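Local coordinates for protein high choriolytic enzyme 1 (Oryzias latipes, PDB 3VTG) that breaks down the inner layer of the fish egg envelope at hatching, acting as a zinc-dependent metalloendopeptidase of the astacin family, at residues 10-15 with 195-200; 65-70 with 85-90; 149-154 with 187-192. All coordinates share one frame; numbering follows the deposited sequence.

Interaction 1 of 3, residues 10-15 with 195-200; sequences CFWKKA and VLYNCR
The Schellman motif that ends helix 187-196 turns Tyr197 and Asn198 against Phe11, Trp12 and Lys14, so the C-terminal tail of this astacin-family catalytic domain packs on the loop leading to strand 20-26. Asn198, at positive phi, is the C-prime residue of the motif. Tyr197 has the largest share of the contact. Its ring slots in beside the Trp12 side chain, both pointing the same way, and the Trp12 carbonyl lies at the ring edge, with Trp12 O 3.3 Å from Tyr197 CE1. At the tip, Tyr197 OH meets the indole edge at Trp12 CD1 (3.5 Å). The same hydroxyl accepts a weak hydrogen bond from Trp12 N, 3.4 Å away, with an N-H...O angle of 159°. Tyr197 OH also bonds to Leu105 O, and Trp12 NE1 to Ala104 O, which ties both segments to the end of the zinc-binding helix 94-105. The Phe11 and Leu196 side chains cross at about a right angle. Leu196 CD1 sits over one face of the Phe11 ring, while Leu196 CD2 comes within 3.8 Å of Phe11 CE1. Toward the exposed Asn198, Lys14 NZ gives a weak hydrogen bond of 3.1 Å to Asn198 O.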
ATOM      1  N   CYS A  10       4.125  10.482 -12.567  1.00 15.73           N
ATOM      2  CA  CYS A  10       4.340   9.781 -11.305  1.00 15.38           C
ATOM      3  C   CYS A  10       3.235   8.787 -10.955  1.00 14.61           C
ATOM      4  O   CYS A  10       3.431   7.915 -10.112  1.00 14.42           O
ATOM      5  CB  CYS A  10       4.447  10.805 -10.173  1.00 16.25           C
ATOM      6  SG  CYS A  10       5.977  11.762 -10.187  1.00 17.61           S
ATOM      7  N   PHE A  11       2.075   8.933 -11.590  1.00 13.68           N
ATOM      8  CA  PHE A  11       0.911   8.103 -11.279  1.00 12.88           C
ATOM      9  C   PHE A  11       0.439   7.364 -12.522  1.00 12.21           C
ATOM     10  O   PHE A  11       0.808   7.721 -13.639  1.00 12.07           O
ATOM     11  CB  PHE A  11      -0.219   8.962 -10.699  1.00 13.05           C
ATOM     12  CG  PHE A  11       0.159   9.687  -9.436  1.00 13.31           C
ATOM     13  CD1 PHE A  11       0.089   9.049  -8.201  1.00 13.29           C
ATOM     14  CD2 PHE A  11       0.591  11.010  -9.481  1.00 13.59           C
ATOM     15  CE1 PHE A  11       0.443   9.713  -7.035  1.00 13.37           C
ATOM     16  CE2 PHE A  11       0.944  11.680  -8.318  1.00 13.61           C
ATOM     17  CZ  PHE A  11       0.866  11.031  -7.094  1.00 13.55           C
ATOM     18  N   TRP A  12      -0.369   6.324 -12.324  1.00 11.39           N
ATOM     19  CA  TRP A  12      -0.916   5.559 -13.443  1.00 11.16           C
ATOM     20  C   TRP A  12      -1.877   6.396 -14.235  1.00 11.70           C
ATOM     21  O   TRP A  12      -2.609   7.213 -13.677  1.00 11.77           O
ATOM     22  CB  TRP A  12      -1.542   4.259 -12.947  1.00 10.10           C
ATOM     23  CG  TRP A  12      -0.498   3.392 -12.300  1.00  9.45           C
ATOM     24  CD1 TRP A  12      -0.178   3.315 -10.947  1.00  9.25           C
ATOM     25  CD2 TRP A  12       0.451   2.496 -12.969  1.00  9.21           C
ATOM     26  NE1 TRP A  12       0.858   2.442 -10.740  1.00  9.02           N
ATOM     27  CE2 TRP A  12       1.280   1.912 -11.911  1.00  9.11           C
ATOM     28  CE3 TRP A  12       0.677   2.118 -14.290  1.00  9.18           C
ATOM     29  CZ2 TRP A  12       2.288   1.000 -12.186  1.00  9.07           C
ATOM     30  CZ3 TRP A  12       1.693   1.193 -14.556  1.00  9.10           C
ATOM     31  CH2 TRP A  12       2.481   0.651 -13.529  1.00  9.11           C
ATOM     32  N   LYS A  13      -1.847   6.216 -15.552  1.00 12.56           N
ATOM     33  CA  LYS A  13      -2.627   7.034 -16.472  1.00 13.40           C
ATOM     34  C   LYS A  13      -4.114   6.714 -16.434  1.00 13.44           C
ATOM     35  O   LYS A  13      -4.512   5.549 -16.402  1.00 13.10           O
ATOM     36  CB  LYS A  13      -2.101   6.869 -17.898  1.00 14.22           C
ATOM     37  CG  LYS A  13      -0.833   7.659 -18.194  1.00 15.15           C
ATOM     38  CD  LYS A  13      -0.308   7.404 -19.602  1.00 15.97           C
ATOM     39  CE  LYS A  13      -1.368   7.605 -20.680  1.00 16.64           C
ATOM     40  NZ  LYS A  13      -2.026   8.943 -20.646  1.00 17.25           N
ATOM     41  N   LYS A  14      -4.928   7.762 -16.431  1.00 13.88           N
ATOM     42  CA  LYS A  14      -6.370   7.609 -16.518  1.00 14.44           C
ATOM     43  C   LYS A  14      -6.817   7.753 -17.969  1.00 14.50           C
ATOM     44  O   LYS A  14      -6.449   8.713 -18.649  1.00 14.76           O
ATOM     45  CB  LYS A  14      -7.073   8.635 -15.628  1.00 15.15           C
ATOM     46  CG  LYS A  14      -8.571   8.419 -15.496  1.00 15.50           C
ATOM     47  CD  LYS A  14      -9.026   8.682 -14.073  1.00 16.09           C
ATOM     48  CE  LYS A  14     -10.510   8.988 -13.995  1.00 16.40           C
ATOM     49  NZ  LYS A  14     -10.784  10.386 -14.415  1.00 17.16           N
ATOM     50  N   ALA A  15      -7.597   6.784 -18.439  1.00 14.28           N
ATOM     51  CA  ALA A  15      -8.138   6.812 -19.795  1.00 14.21           C
ATOM     52  C   ALA A  15      -9.305   7.791 -19.873  1.00 14.37           C
ATOM     53  O   ALA A  15      -9.828   8.232 -18.846  1.00 14.56           O
ATOM     54  CB  ALA A  15      -8.579   5.420 -20.219  1.00 13.93           C
ATOM     55  N   VAL A 195     -10.222   9.794  -4.964  1.00  9.88           N
ATOM     56  CA  VAL A 195      -9.851  11.207  -5.028  1.00  9.95           C
ATOM     57  C   VAL A 195      -8.579  11.401  -5.863  1.00 10.03           C
ATOM     58  O   VAL A 195      -8.548  12.237  -6.767  1.00 10.16           O
ATOM     59  CB  VAL A 195      -9.706  11.840  -3.624  1.00  9.85           C
ATOM     60  CG1 VAL A 195      -9.199  13.272  -3.726  1.00  9.80           C
ATOM     61  CG2 VAL A 195     -11.037  11.819  -2.883  1.00  9.87           C
ATOM     62  N   LEU A 196      -7.544  10.609  -5.578  1.00 10.02           N
ATOM     63  CA  LEU A 196      -6.269  10.724  -6.288  1.00 10.22           C
ATOM     64  C   LEU A 196      -6.416  10.492  -7.794  1.00 10.29           C
ATOM     65  O   LEU A 196      -5.849  11.230  -8.604  1.00 10.46           O
ATOM     66  CB  LEU A 196      -5.228   9.766  -5.694  1.00 10.28           C
ATOM     67  CG  LEU A 196      -3.813   9.802  -6.283  1.00 10.45           C
ATOM     68  CD1 LEU A 196      -3.143  11.152  -6.071  1.00 10.63           C
ATOM     69  CD2 LEU A 196      -2.958   8.691  -5.696  1.00 10.52           C
ATOM     70  N   TYR A 197      -7.188   9.471  -8.155  1.00 10.34           N
ATOM     71  CA  TYR A 197      -7.370   9.107  -9.556  1.00 10.62           C
ATOM     72  C   TYR A 197      -8.646   9.674 -10.172  1.00 11.32           C
ATOM     73  O   TYR A 197      -8.998   9.324 -11.293  1.00 11.65           O
ATOM     74  CB  TYR A 197      -7.264   7.588  -9.727  1.00 10.19           C
ATOM     75  CG  TYR A 197      -5.833   7.124  -9.610  1.00  9.73           C
ATOM     76  CD1 TYR A 197      -4.974   7.194 -10.703  1.00  9.55           C
ATOM     77  CD2 TYR A 197      -5.325   6.654  -8.398  1.00  9.58           C
ATOM     78  CE1 TYR A 197      -3.654   6.796 -10.603  1.00  9.45           C
ATOM     79  CE2 TYR A 197      -4.002   6.249  -8.289  1.00  9.36           C
ATOM     80  CZ  TYR A 197      -3.173   6.323  -9.397  1.00  9.39           C
ATOM     81  OH  TYR A 197      -1.855   5.930  -9.323  1.00  9.26           O
ATOM     82  N   ASN A 198      -9.318  10.565  -9.442  1.00 12.10           N
ATOM     83  CA  ASN A 198     -10.531  11.247  -9.918  1.00 12.84           C
ATOM     84  C   ASN A 198     -11.569  10.282 -10.502  1.00 12.93           C
ATOM     85  O   ASN A 198     -12.105  10.501 -11.592  1.00 12.89           O
ATOM     86  CB  ASN A 198     -10.174  12.363 -10.915  1.00 13.64           C
ATOM     87  CG  ASN A 198     -11.310  13.350 -11.125  1.00 14.43           C
ATOM     88  OD1 ASN A 198     -12.067  13.653 -10.202  1.00 15.48           O
ATOM     89  ND2 ASN A 198     -11.429  13.862 -12.347  1.00 15.12           N
ATOM     90  N   CYS A 199     -11.846   9.209  -9.765  1.00 13.03           N
ATOM     91  CA  CYS A 199     -12.810   8.206 -10.203  1.00 13.60           C
ATOM     92  C   CYS A 199     -14.234   8.710 -10.030  1.00 14.97           C
ATOM     93  O   CYS A 199     -14.610   9.180  -8.951  1.00 15.51           O
ATOM     94  CB  CYS A 199     -12.637   6.902  -9.427  1.00 12.57           C
ATOM     95  SG  CYS A 199     -10.998   6.147  -9.511  1.00 11.47           S
ATOM     96  N   ARG A 200     -15.016   8.599 -11.100  1.00 16.57           N
ATOM     97  CA  ARG A 200     -16.415   9.016 -11.099  1.00 17.99           C
ATOM     98  C   ARG A 200     -17.330   7.883 -11.551  1.00 18.27           C
ATOM     99  O   ARG A 200     -16.870   6.876 -12.092  1.00 19.07           O
ATOM    100  CB  ARG A 200     -16.605  10.238 -11.997  1.00 19.27           C
ATOM    101  CG  ARG A 200     -16.114  11.541 -11.385  1.00 20.36           C
ATOM    102  CD  ARG A 200     -16.228  12.703 -12.362  1.00 21.52           C
ATOM    103  NE  ARG A 200     -17.591  12.879 -12.865  1.00 22.68           N
ATOM    104  CZ  ARG A 200     -18.003  13.915 -13.592  1.00 23.12           C
ATOM    105  NH1 ARG A 200     -17.164  14.895 -13.907  1.00 23.75           N
ATOM    106  NH2 ARG A 200     -19.263  13.975 -14.000  1.00 23.48           N
TER

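Interaction 2 of 3, residues 65-70 with 85-90; sequences VVSKTG and SINRGG
The amide of Asn87 meets Lys68 O edge-on: ND2 donates across 2.9 Å, and the oxygen lies only 10° out of the amide plane. The peptide carbonyl of Gly70 is approached from both faces, by Ser85 OG from one and Asn87 N from the other. Both groups belong to the place where parallel strands 62-66 and 81-86 leave the mixed sheet of the astacin fold. The last rung there is Val66 beside Ser85, where Ile86 N bonds to Val66 O at 2.9 Å. Beyond it, side-chain bonds do much of the joining. Ser85 OG, anti to its backbone N (chi1 -178°), accepts from Lys68 N at 3.0 Å and donates to Gly70 O at 2.9 Å, tying the 67-70 loop to the strand. Asn87 OD1, for its part, receives Gly89 N at 2.9 Å, making an Asx turn. An alanine in place of Asn87 would probably leave Lys68 O without its amide donor and the turn at Gly89 without its acceptor, so that the 88-90 turn and the Lys68 carbonyl would be less firmly set. Val65 CG1 packs on Ile86 CG1, and Ile86 goes on to touch Ile97 and Glu100 of the zinc-binding helix 94-105. The aliphatic part of Arg88, whose guanidinium pairs with Glu34, lies against Ser67, and Ser67 OG accepts from Arg88 N at 3.0 Å.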
ATOM      1  N   VAL A  65       5.224  -8.860 -10.911  1.00  7.90           N
ATOM      2  CA  VAL A  65       5.059  -9.499  -9.604  1.00  8.16           C
ATOM      3  C   VAL A  65       6.041 -10.662  -9.470  1.00  8.27           C
ATOM      4  O   VAL A  65       6.014 -11.609 -10.262  1.00  8.29           O
ATOM      5  CB  VAL A  65       3.607  -9.975  -9.359  1.00  8.12           C
ATOM      6  CG1 VAL A  65       3.451 -10.503  -7.939  1.00  8.16           C
ATOM      7  CG2 VAL A  65       2.613  -8.847  -9.616  1.00  8.21           C
ATOM      8  N   VAL A  66       6.909 -10.573  -8.465  1.00  8.63           N
ATOM      9  CA  VAL A  66       7.996 -11.534  -8.277  1.00  8.95           C
ATOM     10  C   VAL A  66       8.066 -11.979  -6.819  1.00  9.22           C
ATOM     11  O   VAL A  66       7.646 -11.244  -5.920  1.00  8.91           O
ATOM     12  CB  VAL A  66       9.365 -10.949  -8.708  1.00  9.03           C
ATOM     13  CG1 VAL A  66       9.444 -10.810 -10.223  1.00  9.06           C
ATOM     14  CG2 VAL A  66       9.634  -9.611  -8.028  1.00  9.15           C
ATOM     15  N   SER A  67       8.584 -13.181  -6.581  1.00  9.68           N
ATOM     16  CA  SER A  67       8.775 -13.649  -5.213  1.00 10.38           C
ATOM     17  C   SER A  67      10.195 -13.355  -4.754  1.00 11.06           C
ATOM     18  O   SER A  67      11.086 -14.192  -4.887  1.00 11.44           O
ATOM     19  CB  SER A  67       8.464 -15.138  -5.083  1.00 10.38           C
ATOM     20  OG  SER A  67       8.611 -15.552  -3.733  1.00 10.34           O
ATOM     21  N   LYS A  68      10.405 -12.156  -4.225  1.00 11.70           N
ATOM     22  CA  LYS A  68      11.713 -11.786  -3.695  1.00 12.49           C
ATOM     23  C   LYS A  68      11.649 -11.656  -2.173  1.00 12.78           C
ATOM     24  O   LYS A  68      10.813 -12.306  -1.538  1.00 12.97           O
ATOM     25  CB  LYS A  68      12.254 -10.538  -4.405  1.00 12.98           C
ATOM     26  CG  LYS A  68      12.555 -10.820  -5.871  1.00 13.58           C
ATOM     27  CD  LYS A  68      13.278  -9.689  -6.574  1.00 14.29           C
ATOM     28  CE  LYS A  68      13.694 -10.129  -7.968  1.00 14.89           C
ATOM     29  NZ  LYS A  68      14.355  -9.048  -8.744  1.00 15.38           N
ATOM     30  N   THR A  69      12.530 -10.847  -1.589  1.00 13.35           N
ATOM     31  CA  THR A  69      12.621 -10.732  -0.134  1.00 13.70           C
ATOM     32  C   THR A  69      11.455  -9.923   0.430  1.00 13.30           C
ATOM     33  O   THR A  69      11.383  -8.705   0.246  1.00 13.53           O
ATOM     34  CB  THR A  69      13.965 -10.113   0.304  1.00 14.30           C
ATOM     35  OG1 THR A  69      15.040 -10.786  -0.361  1.00 15.20           O
ATOM     36  CG2 THR A  69      14.149 -10.233   1.816  1.00 14.70           C
ATOM     37  N   GLY A  70      10.546 -10.614   1.113  1.00 12.72           N
ATOM     38  CA  GLY A  70       9.416  -9.974   1.776  1.00 12.12           C
ATOM     39  C   GLY A  70       8.341  -9.462   0.835  1.00 11.61           C
ATOM     40  O   GLY A  70       8.245  -9.882  -0.324  1.00 11.36           O
ATOM     41  N   SER A  85       7.047  -7.257  -4.973  1.00  8.51           N
ATOM     42  CA  SER A  85       7.381  -8.545  -4.385  1.00  8.49           C
ATOM     43  C   SER A  85       6.275  -9.086  -3.497  1.00  8.43           C
ATOM     44  O   SER A  85       5.849  -8.430  -2.541  1.00  8.39           O
ATOM     45  CB  SER A  85       8.686  -8.463  -3.599  1.00  8.64           C
ATOM     46  OG  SER A  85       9.031  -9.734  -3.079  1.00  8.65           O
ATOM     47  N   ILE A  86       5.807 -10.281  -3.841  1.00  8.46           N
ATOM     48  CA  ILE A  86       4.946 -11.071  -2.974  1.00  8.65           C
ATOM     49  C   ILE A  86       5.716 -12.362  -2.691  1.00  8.82           C
ATOM     50  O   ILE A  86       5.638 -13.325  -3.458  1.00  8.62           O
ATOM     51  CB  ILE A  86       3.564 -11.355  -3.625  1.00  8.61           C
ATOM     52  CG1 ILE A  86       2.812 -10.046  -3.913  1.00  8.54           C
ATOM     53  CG2 ILE A  86       2.715 -12.290  -2.767  1.00  8.65           C
ATOM     54  CD1 ILE A  86       2.494  -9.201  -2.689  1.00  8.50           C
ATOM     55  N   ASN A  87       6.500 -12.367  -1.614  1.00  9.30           N
ATOM     56  CA  ASN A  87       7.223 -13.576  -1.236  1.00  9.89           C
ATOM     57  C   ASN A  87       6.231 -14.712  -1.001  1.00 10.09           C
ATOM     58  O   ASN A  87       5.240 -14.541  -0.288  1.00  9.91           O
ATOM     59  CB  ASN A  87       8.087 -13.356   0.004  1.00 10.41           C
ATOM     60  CG  ASN A  87       8.885 -14.591   0.376  1.00 10.71           C
ATOM     61  OD1 ASN A  87       8.428 -15.420   1.163  1.00 11.25           O
ATOM     62  ND2 ASN A  87      10.068 -14.735  -0.210  1.00 11.05           N
ATOM     63  N   ARG A  88       6.505 -15.863  -1.612  1.00 10.34           N
ATOM     64  CA  ARG A  88       5.606 -17.018  -1.553  1.00 10.76           C
ATOM     65  C   ARG A  88       5.368 -17.533  -0.135  1.00 11.05           C
ATOM     66  O   ARG A  88       4.309 -18.090   0.153  1.00 11.26           O
ATOM     67  CB  ARG A  88       6.147 -18.157  -2.414  1.00 10.80           C
ATOM     68  CG  ARG A  88       6.260 -17.834  -3.892  1.00 10.81           C
ATOM     69  CD  ARG A  88       6.921 -18.985  -4.622  1.00 10.78           C
ATOM     70  NE  ARG A  88       5.965 -20.043  -4.932  1.00 10.67           N
ATOM     71  CZ  ARG A  88       6.293 -21.232  -5.428  1.00 10.60           C
ATOM     72  NH1 ARG A  88       7.564 -21.539  -5.658  1.00 10.77           N
ATOM     73  NH2 ARG A  88       5.344 -22.116  -5.694  1.00 10.62           N
ATOM     74  N   GLY A  89       6.353 -17.339   0.738  1.00 11.40           N
ATOM     75  CA  GLY A  89       6.288 -17.850   2.105  1.00 12.17           C
ATOM     76  C   GLY A  89       5.573 -16.952   3.094  1.00 12.66           C
ATOM     77  O   GLY A  89       4.955 -17.444   4.039  1.00 13.79           O
ATOM     78  N   GLY A  90       5.646 -15.640   2.891  1.00 12.64           N
ATOM     79  CA  GLY A  90       5.122 -14.706   3.888  1.00 12.36           C
ATOM     80  C   GLY A  90       4.108 -13.672   3.436  1.00 12.05           C
ATOM     81  O   GLY A  90       3.597 -12.909   4.260  1.00 12.68           O
TER

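Interaction 3 of 3, residues 149-154 with 187-192; sequences YSSIMH and RWDITR
Asp189 holds Ser151 and Ile152 with one carboxylate oxygen each. Ser151 OG donates to Asp189 OD1 at 2.7 Å, and Ile152 N donates to Asp189 OD2 at 2.8 Å, with a nearly straight N-H...O angle of 172°. Each oxygen uses its syn lone pair, so the carboxylate grips the loop as a two-pronged acceptor. OD2 also takes the backbone N of Ser186, just ahead of helix 187-196. Three donors, all on a buried carboxylate near a helix start, would be expected to stabilise its negative charge. Ser151 has OG anti to its backbone N (chi1 171°); besides donating to Asp189, this hydroxyl accepts from Met153 N at 2.9 Å, forming an ST turn. The same residues form a type I turn, Ser151 to His154, closed by His154 N to Ser151 O. This is the Met-turn of the metzincin proteases, the tight turn that lies beneath the catalytic zinc. Met153 starts toward the helix, with CG 4.2 Å from Asp189 OD1, but its folded chain then leads away, and the side chain packs on His99 and His103, two of the zinc ligands. Ile152 sets CG2 in the crowded position between its backbone N and carbonyl carbon, bringing that methyl to 3.3 Å from Asp189 OD2, while Ile152 O accepts from His99 ND1. Arg192, extended from CG to NE, directs its guanidinium to Glu110 and Thr145; its NH1 stands 3.9 Å from Asp189 OD1, a long ionic contact with no N-H aimed at the oxygen.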
ATOM      1  N   TYR A 149      -6.803   5.024  11.629  1.00  8.11           N
ATOM      2  CA  TYR A 149      -6.204   3.911  12.364  1.00  8.10           C
ATOM      3  C   TYR A 149      -6.499   2.567  11.698  1.00  8.08           C
ATOM      4  O   TYR A 149      -5.724   1.620  11.832  1.00  7.96           O
ATOM      5  CB  TYR A 149      -6.746   3.848  13.787  1.00  8.25           C
ATOM      6  CG  TYR A 149      -6.315   4.945  14.735  1.00  8.29           C
ATOM      7  CD1 TYR A 149      -4.972   5.127  15.075  1.00  8.31           C
ATOM      8  CD2 TYR A 149      -7.264   5.766  15.338  1.00  8.38           C
ATOM      9  CE1 TYR A 149      -4.590   6.113  15.976  1.00  8.25           C
ATOM     10  CE2 TYR A 149      -6.895   6.749  16.239  1.00  8.28           C
ATOM     11  CZ  TYR A 149      -5.561   6.922  16.550  1.00  8.20           C
ATOM     12  OH  TYR A 149      -5.217   7.902  17.452  1.00  8.08           O
ATOM     13  N   SER A 150      -7.632   2.492  10.999  1.00  8.12           N
ATOM     14  CA  SER A 150      -8.097   1.246  10.389  1.00  8.17           C
ATOM     15  C   SER A 150      -7.619   1.037   8.951  1.00  8.05           C
ATOM     16  O   SER A 150      -8.022   0.069   8.303  1.00  8.14           O
ATOM     17  CB  SER A 150      -9.627   1.148  10.462  1.00  8.47           C
ATOM     18  OG  SER A 150     -10.253   1.928   9.457  1.00  8.73           O
ATOM     19  N   SER A 151      -6.764   1.933   8.458  1.00  7.72           N
ATOM     20  CA  SER A 151      -6.224   1.822   7.101  1.00  7.55           C
ATOM     21  C   SER A 151      -5.414   0.546   6.917  1.00  7.46           C
ATOM     22  O   SER A 151      -4.647   0.154   7.796  1.00  7.30           O
ATOM     23  CB  SER A 151      -5.340   3.022   6.764  1.00  7.49           C
ATOM     24  OG  SER A 151      -4.650   2.804   5.541  1.00  7.53           O
ATOM     25  N   ILE A 152      -5.566  -0.074   5.749  1.00  7.35           N
ATOM     26  CA  ILE A 152      -4.766  -1.239   5.370  1.00  7.42           C
ATOM     27  C   ILE A 152      -3.281  -0.863   5.246  1.00  7.32           C
ATOM     28  O   ILE A 152      -2.421  -1.735   5.132  1.00  7.20           O
ATOM     29  CB  ILE A 152      -5.307  -1.869   4.060  1.00  7.53           C
ATOM     30  CG1 ILE A 152      -4.954  -3.364   3.978  1.00  7.65           C
ATOM     31  CG2 ILE A 152      -4.852  -1.079   2.834  1.00  7.60           C
ATOM     32  CD1 ILE A 152      -5.601  -4.089   2.813  1.00  7.92           C
ATOM     33  N   MET A 153      -2.993   0.437   5.292  1.00  7.28           N
ATOM     34  CA  MET A 153      -1.624   0.946   5.183  1.00  7.25           C
ATOM     35  C   MET A 153      -0.966   1.258   6.532  1.00  7.18           C
ATOM     36  O   MET A 153       0.187   1.680   6.575  1.00  7.20           O
ATOM     37  CB  MET A 153      -1.581   2.195   4.290  1.00  7.36           C
ATOM     38  CG  MET A 153      -2.200   2.018   2.908  1.00  7.44           C
ATOM     39  SD  MET A 153      -1.582   0.590   1.991  1.00  7.55           S
ATOM     40  CE  MET A 153       0.080   1.121   1.595  1.00  7.72           C
ATOM     41  N   HIS A 154      -1.695   1.054   7.626  1.00  7.16           N
ATOM     42  CA  HIS A 154      -1.163   1.337   8.957  1.00  7.26           C
ATOM     43  C   HIS A 154      -0.408   0.160   9.500  1.00  7.39           C
ATOM     44  O   HIS A 154      -0.921  -0.956   9.500  1.00  7.41           O
ATOM     45  CB  HIS A 154      -2.295   1.707   9.913  1.00  7.24           C
ATOM     46  CG  HIS A 154      -1.855   2.567  11.077  1.00  7.16           C
ATOM     47  ND1 HIS A 154      -0.942   2.161  11.984  1.00  7.10           N
ATOM     48  CD2 HIS A 154      -2.239   3.850  11.456  1.00  7.21           C
ATOM     49  CE1 HIS A 154      -0.750   3.140  12.891  1.00  7.18           C
ATOM     50  NE2 HIS A 154      -1.544   4.170  12.569  1.00  7.25           N
ATOM     51  N   ARG A 187     -12.731   2.378   4.420  1.00  9.49           N
ATOM     52  CA  ARG A 187     -13.484   3.404   3.716  1.00  9.59           C
ATOM     53  C   ARG A 187     -12.561   4.510   3.201  1.00  9.24           C
ATOM     54  O   ARG A 187     -12.657   4.913   2.041  1.00  9.19           O
ATOM     55  CB  ARG A 187     -14.574   3.977   4.620  1.00 10.18           C
ATOM     56  CG  ARG A 187     -15.574   4.866   3.902  1.00 11.00           C
ATOM     57  CD  ARG A 187     -15.314   6.333   4.155  1.00 11.63           C
ATOM     58  NE  ARG A 187     -15.484   6.680   5.563  1.00 11.97           N
ATOM     59  CZ  ARG A 187     -15.880   7.871   5.994  1.00 11.83           C
ATOM     60  NH1 ARG A 187     -16.158   8.831   5.125  1.00 11.79           N
ATOM     61  NH2 ARG A 187     -15.998   8.100   7.293  1.00 11.87           N
ATOM     62  N   TRP A 188     -11.658   4.987   4.056  1.00  8.85           N
ATOM     63  CA  TRP A 188     -10.719   6.024   3.640  1.00  8.64           C
ATOM     64  C   TRP A 188      -9.710   5.552   2.628  1.00  8.50           C
ATOM     65  O   TRP A 188      -9.354   6.316   1.739  1.00  8.52           O
ATOM     66  CB  TRP A 188     -10.060   6.714   4.832  1.00  8.61           C
ATOM     67  CG  TRP A 188     -11.025   7.582   5.599  1.00  8.65           C
ATOM     68  CD1 TRP A 188     -11.427   7.438   6.920  1.00  8.71           C
ATOM     69  CD2 TRP A 188     -11.761   8.757   5.103  1.00  8.63           C
ATOM     70  NE1 TRP A 188     -12.326   8.413   7.271  1.00  8.71           N
ATOM     71  CE2 TRP A 188     -12.572   9.235   6.228  1.00  8.67           C
ATOM     72  CE3 TRP A 188     -11.824   9.439   3.887  1.00  8.68           C
ATOM     73  CZ2 TRP A 188     -13.398  10.351   6.119  1.00  8.77           C
ATOM     74  CZ3 TRP A 188     -12.659  10.561   3.792  1.00  8.68           C
ATOM     75  CH2 TRP A 188     -13.425  11.003   4.883  1.00  8.80           C
ATOM     76  N   ASP A 189      -9.266   4.295   2.725  1.00  8.42           N
ATOM     77  CA  ASP A 189      -8.392   3.719   1.689  1.00  8.44           C
ATOM     78  C   ASP A 189      -9.046   3.841   0.308  1.00  8.48           C
ATOM     79  O   ASP A 189      -8.415   4.301  -0.643  1.00  8.47           O
ATOM     80  CB  ASP A 189      -8.078   2.242   1.961  1.00  8.39           C
ATOM     81  CG  ASP A 189      -7.164   2.023   3.164  1.00  8.41           C
ATOM     82  OD1 ASP A 189      -6.297   2.880   3.458  1.00  8.46           O
ATOM     83  OD2 ASP A 189      -7.310   0.955   3.797  1.00  8.34           O
ATOM     84  N   ILE A 190     -10.310   3.424   0.219  1.00  8.61           N
ATOM     85  CA  ILE A 190     -11.070   3.464  -1.034  1.00  8.73           C
ATOM     86  C   ILE A 190     -11.298   4.904  -1.504  1.00  8.82           C
ATOM     87  O   ILE A 190     -11.091   5.223  -2.678  1.00  8.85           O
ATOM     88  CB  ILE A 190     -12.401   2.679  -0.898  1.00  8.77           C
ATOM     89  CG1 ILE A 190     -12.131   1.173  -0.731  1.00  8.89           C
ATOM     90  CG2 ILE A 190     -13.342   2.949  -2.071  1.00  8.73           C
ATOM     91  CD1 ILE A 190     -11.477   0.496  -1.921  1.00  8.97           C
ATOM     92  N   THR A 191     -11.699   5.770  -0.574  1.00  8.91           N
ATOM     93  CA  THR A 191     -11.942   7.178  -0.882  1.00  9.03           C
ATOM     94  C   THR A 191     -10.680   7.838  -1.446  1.00  8.87           C
ATOM     95  O   THR A 191     -10.743   8.569  -2.437  1.00  8.99           O
ATOM     96  CB  THR A 191     -12.460   7.939   0.358  1.00  9.19           C
ATOM     97  OG1 THR A 191     -13.698   7.358   0.788  1.00  9.67           O
ATOM     98  CG2 THR A 191     -12.685   9.419   0.046  1.00  9.28           C
ATOM     99  N   ARG A 192      -9.535   7.557  -0.826  1.00  8.72           N
ATOM    100  CA  ARG A 192      -8.259   8.124  -1.259  1.00  8.76           C
ATOM    101  C   ARG A 192      -7.901   7.754  -2.697  1.00  8.73           C
ATOM    102  O   ARG A 192      -7.462   8.610  -3.463  1.00  8.69           O
ATOM    103  CB  ARG A 192      -7.134   7.706  -0.316  1.00  8.83           C
ATOM    104  CG  ARG A 192      -7.176   8.397   1.034  1.00  8.95           C
ATOM    105  CD  ARG A 192      -6.352   7.615   2.033  1.00  9.00           C
ATOM    106  NE  ARG A 192      -6.459   8.173   3.376  1.00  9.02           N
ATOM    107  CZ  ARG A 192      -5.898   7.637   4.454  1.00  9.17           C
ATOM    108  NH1 ARG A 192      -5.199   6.513   4.363  1.00  9.24           N
ATOM    109  NH2 ARG A 192      -6.046   8.226   5.631  1.00  9.26           N
TER

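How the interactions relate
Interactions 1 and 3 share helix 187-196: its first turn carries Asp189 to the Met-turn, and its C-terminal end meets the 10-15 loop, with the two centres about 17 Å apart. Interaction 2 lies where two strands of the mixed sheet run out into loops, its centre about 27 Å from that of interaction 1 and about 23 Å from that of interaction 3. Along the chain, interaction 1 joins a segment near the N-terminus to the C-terminal residues, and interactions 2 and 3 follow one another between them. All three reach helix 94-105, which supplies zinc ligands. Sheet and Met-turn thus both pack on the zinc-binding helix, and the C-terminal helix holds the Met-turn through Asp189.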